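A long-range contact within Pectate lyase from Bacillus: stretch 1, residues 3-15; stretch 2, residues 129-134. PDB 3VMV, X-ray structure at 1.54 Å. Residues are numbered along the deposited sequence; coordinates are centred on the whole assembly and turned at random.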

ATOM      1  N   GLY A   3      -5.405  -5.826  16.038  1.00 33.28           N
ATOM      2  CA  GLY A   3      -5.089  -6.192  14.663  1.00 24.78           C
ATOM      3  C   GLY A   3      -5.773  -5.361  13.594  1.00 21.28           C
ATOM      4  O   GLY A   3      -6.462  -4.363  13.877  1.00 22.22           O
ATOM      5  N   PRO A   4      -5.577  -5.757  12.338  1.00 16.28           N
ATOM      6  CA  PRO A   4      -6.110  -4.937  11.236  1.00 13.71           C
ATOM      7  C   PRO A   4      -7.611  -5.083  11.039  1.00 16.43           C
ATOM      8  O   PRO A   4      -8.196  -6.150  11.360  1.00 17.83           O
ATOM      9  CB  PRO A   4      -5.405  -5.497  10.000  1.00 14.90           C
ATOM     10  CG  PRO A   4      -5.165  -6.966  10.381  1.00 16.71           C
ATOM     11  CD  PRO A   4      -4.814  -6.921  11.852  1.00 17.69           C
ATOM     12  N   GLN A   5      -8.213  -4.004  10.541  1.00 11.85           N
ATOM     13  CA  GLN A   5      -9.531  -4.083   9.931  1.00 13.01           C
ATOM     14  C   GLN A   5      -9.431  -4.670   8.537  1.00 12.00           C
ATOM     15  O   GLN A   5      -8.370  -4.625   7.916  1.00 16.52           O
ATOM     16  CB  GLN A   5     -10.196  -2.702   9.798  1.00 17.65           C
ATOM     17  CG  GLN A   5     -10.665  -2.071  11.113  1.00 26.05           C
ATOM     18  CD  GLN A   5     -11.903  -1.173  10.909  1.00 28.46           C
ATOM     19  OE1 GLN A   5     -11.803   0.057  10.811  1.00 30.94           O
ATOM     20  NE2 GLN A   5     -13.064  -1.791  10.850  1.00 17.49           N
ATOM     21  N   GLY A   6     -10.540  -5.204   8.019  1.00 13.18           N
ATOM     22  CA  GLY A   6     -10.597  -5.505   6.601  1.00 12.51           C
ATOM     23  C   GLY A   6      -9.932  -6.810   6.199  1.00 12.37           C
ATOM     24  O   GLY A   6      -9.863  -7.766   6.957  1.00 13.08           O
ATOM     25  N   TYR A   7      -9.446  -6.846   4.970  1.00 10.36           N
ATOM     26  CA  TYR A   7      -9.076  -8.130   4.405  1.00 10.92           C
ATOM     27  C   TYR A   7      -7.911  -8.843   5.130  1.00 12.63           C
ATOM     28  O   TYR A   7      -7.900 -10.073   5.181  1.00 11.81           O
ATOM     29  CB  TYR A   7      -8.755  -7.958   2.933  1.00 11.84           C
ATOM     30  CG  TYR A   7      -9.963  -7.962   2.025  1.00  8.94           C
ATOM     31  CD1 TYR A   7     -10.751  -9.105   1.885  1.00 10.66           C
ATOM     32  CD2 TYR A   7     -10.275  -6.838   1.253  1.00  9.18           C
ATOM     33  CE1 TYR A   7     -11.843  -9.107   0.994  1.00 10.98           C
ATOM     34  CE2 TYR A   7     -11.301  -6.848   0.339  1.00  9.81           C
ATOM     35  CZ  TYR A   7     -12.097  -7.984   0.229  1.00 11.36           C
ATOM     36  OH  TYR A   7     -13.145  -7.989  -0.668  1.00 13.90           O
ATOM     37  N   ALA A   8      -6.949  -8.117   5.717  1.00 10.69           N
ATOM     38  CA  ALA A   8      -5.865  -8.798   6.429  1.00  9.76           C
ATOM     39  C   ALA A   8      -6.375  -9.525   7.694  1.00 11.77           C
ATOM     40  O   ALA A   8      -5.670 -10.341   8.251  1.00 14.69           O
ATOM     41  CB  ALA A   8      -4.715  -7.815   6.749  1.00 11.66           C
ATOM     42  N   SER A   9      -7.609  -9.218   8.118  1.00 12.83           N
ATOM     43  CA  SER A   9      -8.206  -9.889   9.278  1.00 14.06           C
ATOM     44  C   SER A   9      -8.791 -11.243   8.921  1.00 16.33           C
ATOM     45  O   SER A   9      -9.109 -12.037   9.809  1.00 16.61           O
ATOM     46  CB  SER A   9      -9.257  -9.012   9.964  1.00 14.05           C
ATOM     47  OG  SER A   9     -10.496  -9.033   9.280  1.00 15.39           O
ATOM     48  N   MET A  10      -8.961 -11.494   7.625  1.00 15.24           N
ATOM     49  CA  MET A  10      -9.534 -12.746   7.148  1.00 15.75           C
ATOM     50  C   MET A  10      -8.425 -13.755   6.961  1.00 16.61           C
ATOM     51  O   MET A  10      -7.251 -13.459   7.230  1.00 16.54           O
ATOM     52  CB  MET A  10     -10.261 -12.550   5.813  1.00 13.18           C
ATOM     53  CG  MET A  10     -11.398 -11.521   5.912  1.00 16.91           C
ATOM     54  SD  MET A  10     -12.402 -11.365   4.460  1.00 15.45           S
ATOM     55  CE  MET A  10     -13.255 -12.935   4.414  1.00 20.82           C
ATOM     56  N   ASN A  11      -8.809 -14.947   6.516  1.00 17.80           N
ATOM     57  CA  ASN A  11      -7.853 -16.004   6.208  1.00 16.25           C
ATOM     58  C   ASN A  11      -6.961 -16.289   7.400  1.00 19.92           C
ATOM     59  O   ASN A  11      -5.775 -16.553   7.242  1.00 18.58           O
ATOM     60  CB  ASN A  11      -7.017 -15.626   4.978  1.00 15.69           C
ATOM     61  CG  ASN A  11      -6.210 -16.794   4.443  1.00 20.06           C
ATOM     62  OD1 ASN A  11      -6.744 -17.887   4.252  1.00 22.06           O
ATOM     63  ND2 ASN A  11      -4.916 -16.570   4.195  1.00 19.02           N
ATOM     64  N   GLY A  12      -7.532 -16.217   8.604  1.00 18.35           N
ATOM     65  CA  GLY A  12      -6.775 -16.495   9.816  1.00 20.68           C
ATOM     66  C   GLY A  12      -6.225 -15.300  10.592  1.00 20.99           C
ATOM     67  O   GLY A  12      -5.766 -15.454  11.723  1.00 19.32           O
ATOM     68  N   GLY A  13      -6.224 -14.120   9.973  1.00 17.93           N
ATOM     69  CA  GLY A  13      -5.813 -12.899  10.639  1.00 16.49           C
ATOM     70  C   GLY A  13      -4.335 -12.578  10.447  1.00 15.09           C
ATOM     71  O   GLY A  13      -3.575 -13.374   9.849  1.00 16.68           O
ATOM     72  N   THR A  14      -3.938 -11.421  10.953  1.00 15.99           N
ATOM     73  CA  THR A  14      -2.547 -10.983  10.859  1.00 14.56           C
ATOM     74  C   THR A  14      -2.043 -10.511  12.217  1.00 16.85           C
ATOM     75  O   THR A  14      -2.557  -9.534  12.802  1.00 17.36           O
ATOM     76  CB  THR A  14      -2.405  -9.848   9.813  1.00 13.46           C
ATOM     77  OG1 THR A  14      -2.914 -10.269   8.550  1.00 14.41           O
ATOM     78  CG2 THR A  14      -0.961  -9.461   9.655  1.00 12.77           C
ATOM     79  N   THR A  15      -1.047 -11.235  12.736  1.00 14.48           N
ATOM     80  CA  THR A  15      -0.405 -10.926  13.992  1.00 14.01           C
ATOM     81  C   THR A  15       1.086 -10.646  13.831  1.00 14.80           C
ATOM     82  O   THR A  15       1.754 -10.247  14.780  1.00 15.07           O
ATOM     83  CB  THR A  15      -0.538 -12.088  15.007  1.00 20.11           C
ATOM     84  OG1 THR A  15       0.021 -13.283  14.450  1.00 17.65           O
ATOM     85  CG2 THR A  15      -2.008 -12.326  15.373  1.00 19.63           C
ATOM     86  N   SER A 129       2.322 -13.498  -1.581  1.00 13.83           N
ATOM     87  CA  SER A 129       2.272 -13.106  -0.173  1.00 13.73           C
ATOM     88  C   SER A 129       0.808 -12.996   0.268  1.00 15.25           C
ATOM     89  O   SER A 129      -0.071 -12.638  -0.514  1.00 16.86           O
ATOM     90  CB  SER A 129       2.934 -11.751   0.011  1.00 14.03           C
ATOM     91  OG  SER A 129       4.339 -11.850  -0.134  1.00 12.04           O
ATOM     92  N   LYS A 130       0.553 -13.289   1.540  1.00 12.80           N
ATOM     93  CA  LYS A 130      -0.791 -13.170   2.080  1.00 12.88           C
ATOM     94  C   LYS A 130      -0.766 -12.691   3.520  1.00 11.32           C
ATOM     95  O   LYS A 130       0.202 -12.963   4.266  1.00 11.83           O
ATOM     96  CB  LYS A 130      -1.505 -14.520   2.010  1.00 20.32           C
ATOM     97  CG  LYS A 130      -1.779 -14.909   0.543  1.00 27.53           C
ATOM     98  CD  LYS A 130      -2.676 -16.122   0.435  1.00 32.62           C
ATOM     99  CE  LYS A 130      -2.795 -16.530  -1.024  1.00 30.51           C
ATOM    100  NZ  LYS A 130      -1.740 -15.871  -1.856  1.00 33.17           N
ATOM    101  N   ASN A 131      -1.825 -11.981   3.913  1.00 13.25           N
ATOM    102  CA  ASN A 131      -2.023 -11.535   5.312  1.00 11.89           C
ATOM    103  C   ASN A 131      -0.938 -10.567   5.716  1.00 10.36           C
ATOM    104  O   ASN A 131      -0.049 -10.890   6.456  1.00 11.49           O
ATOM    105  CB  ASN A 131      -2.156 -12.713   6.287  1.00 13.50           C
ATOM    106  CG  ASN A 131      -3.485 -13.396   6.125  1.00 17.93           C
ATOM    107  OD1 ASN A 131      -4.503 -12.945   6.690  1.00 19.55           O
ATOM    108  ND2 ASN A 131      -3.521 -14.406   5.301  1.00 14.18           N
ATOM    109  N   VAL A 132      -1.010  -9.384   5.123  1.00 10.49           N
ATOM    110  CA  VAL A 132      -0.041  -8.349   5.312  1.00  9.23           C
ATOM    111  C   VAL A 132      -0.763  -7.091   5.750  1.00  9.09           C
ATOM    112  O   VAL A 132      -1.762  -6.716   5.120  1.00  9.62           O
ATOM    113  CB  VAL A 132       0.635  -8.056   3.994  1.00  9.73           C
ATOM    114  CG1 VAL A 132       1.612  -6.901   4.122  1.00 13.57           C
ATOM    115  CG2 VAL A 132       1.347  -9.308   3.421  1.00 11.01           C
ATOM    116  N   TRP A 133      -0.280  -6.475   6.821  1.00  9.88           N
ATOM    117  CA  TRP A 133      -0.852  -5.241   7.347  1.00  9.19           C
ATOM    118  C   TRP A 133       0.217  -4.139   7.283  1.00  9.83           C
ATOM    119  O   TRP A 133       1.282  -4.286   7.905  1.00 10.32           O
ATOM    120  CB  TRP A 133      -1.301  -5.527   8.780  1.00  9.70           C
ATOM    121  CG  TRP A 133      -2.042  -4.389   9.436  1.00 10.60           C
ATOM    122  CD1 TRP A 133      -2.759  -3.419   8.794  1.00 11.90           C
ATOM    123  CD2 TRP A 133      -2.203  -4.162  10.837  1.00 10.05           C
ATOM    124  NE1 TRP A 133      -3.344  -2.566   9.723  1.00 11.19           N
ATOM    125  CE2 TRP A 133      -3.001  -3.000  10.982  1.00  8.92           C
ATOM    126  CE3 TRP A 133      -1.710  -4.810  11.989  1.00 13.16           C
ATOM    127  CZ2 TRP A 133      -3.363  -2.497  12.224  1.00 12.85           C
ATOM    128  CZ3 TRP A 133      -2.075  -4.320  13.228  1.00 14.79           C
ATOM    129  CH2 TRP A 133      -2.870  -3.160  13.334  1.00 16.04           C
ATOM    130  N   ILE A 134      -0.059  -3.091   6.503  1.00  9.05           N
ATOM    131  CA  ILE A 134       0.855  -1.954   6.319  1.00  8.93           C
ATOM    132  C   ILE A 134       0.149  -0.778   6.999  1.00  7.92           C
ATOM    133  O   ILE A 134      -0.849  -0.309   6.453  1.00  8.93           O
ATOM    134  CB  ILE A 134       1.050  -1.736   4.850  1.00  8.69           C
ATOM    135  CG1 ILE A 134       1.826  -2.938   4.306  1.00  9.34           C
ATOM    136  CG2 ILE A 134       1.808  -0.366   4.573  1.00 11.03           C
ATOM    137  CD1 ILE A 134       1.820  -3.037   2.761  1.00 11.62           C
TER

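A segment near the start of a chain often lies against the body of a protein through a few well-placed side chains rather than a continuous ladder of backbone bonds. Pectate lyase from Bacillus offers a compact example. Residues at least 117 positions apart in sequence meet here, burying 430 Å² in all, and on one side most of that surface belongs to two residues, Asn131 and Trp133.

Asn131 stands where the chain turns a corner, with phi and psi of 64° and 70°, a left-handed conformation that asparagine tolerates better than most residues. Its CB leaves the backbone sideways to the other stretch, but with chi1 in the m well the end of the side chain comes nearer and enters a pocket lined by main-chain carbonyls. The modelled Asn131 OD1 lies 2.8 Å from Met10 O and 3.3 Å from both Ala8 O and Gly13 O. The amide is probably turned over in the model, so these contacts cannot be assigned as they stand; what is secure is that a short, planar polar group fills a polar cavity.

The shape of that cavity is set within the first stretch. A 3-10 segment from Tyr7 to Ser9 leads into a type I' turn from Met10 to Gly13, closed by a hydrogen bond from Gly13 N to Met10 O at 3.0 Å. Gly12 and Gly13 have backbone angles at which a CB would be jammed against the preceding carbonyl oxygen, so glycine suits both positions. The CA-to-CB bond of Thr14 points toward the second stretch. Thr14 OG1 donates a hydrogen bond to Ala8 O at 2.8 Å, tying the two ends of the loop together, and the same OG1 packs 3.4 Å from Asn131 CB. Its methyl extends the contact, with Thr14 CG2 4.0 Å from Trp133 CB. The methyl of Ala8 sits close to the second stretch, Ala8 CB 3.5 Å from Val132 O.

Trp133 provides the apolar half of the contact. Its CB points toward the first stretch, and one face of the indole is covered by Pro4 and Gly3. Pro4 CB stands 3.4 Å from the centroid of the five-membered ring of Trp133, only 1° off the ring normal, an almost ideal CH-pi arrangement. Farther along the same face, Gly3 C lies 3.7 Å from Trp133 CH2. Trp133 NE1 is hydrogen-bonded elsewhere in the structure, so the ring's polar atom is satisfied while its face packs. The example thus pairs a polar plug with an aromatic platform.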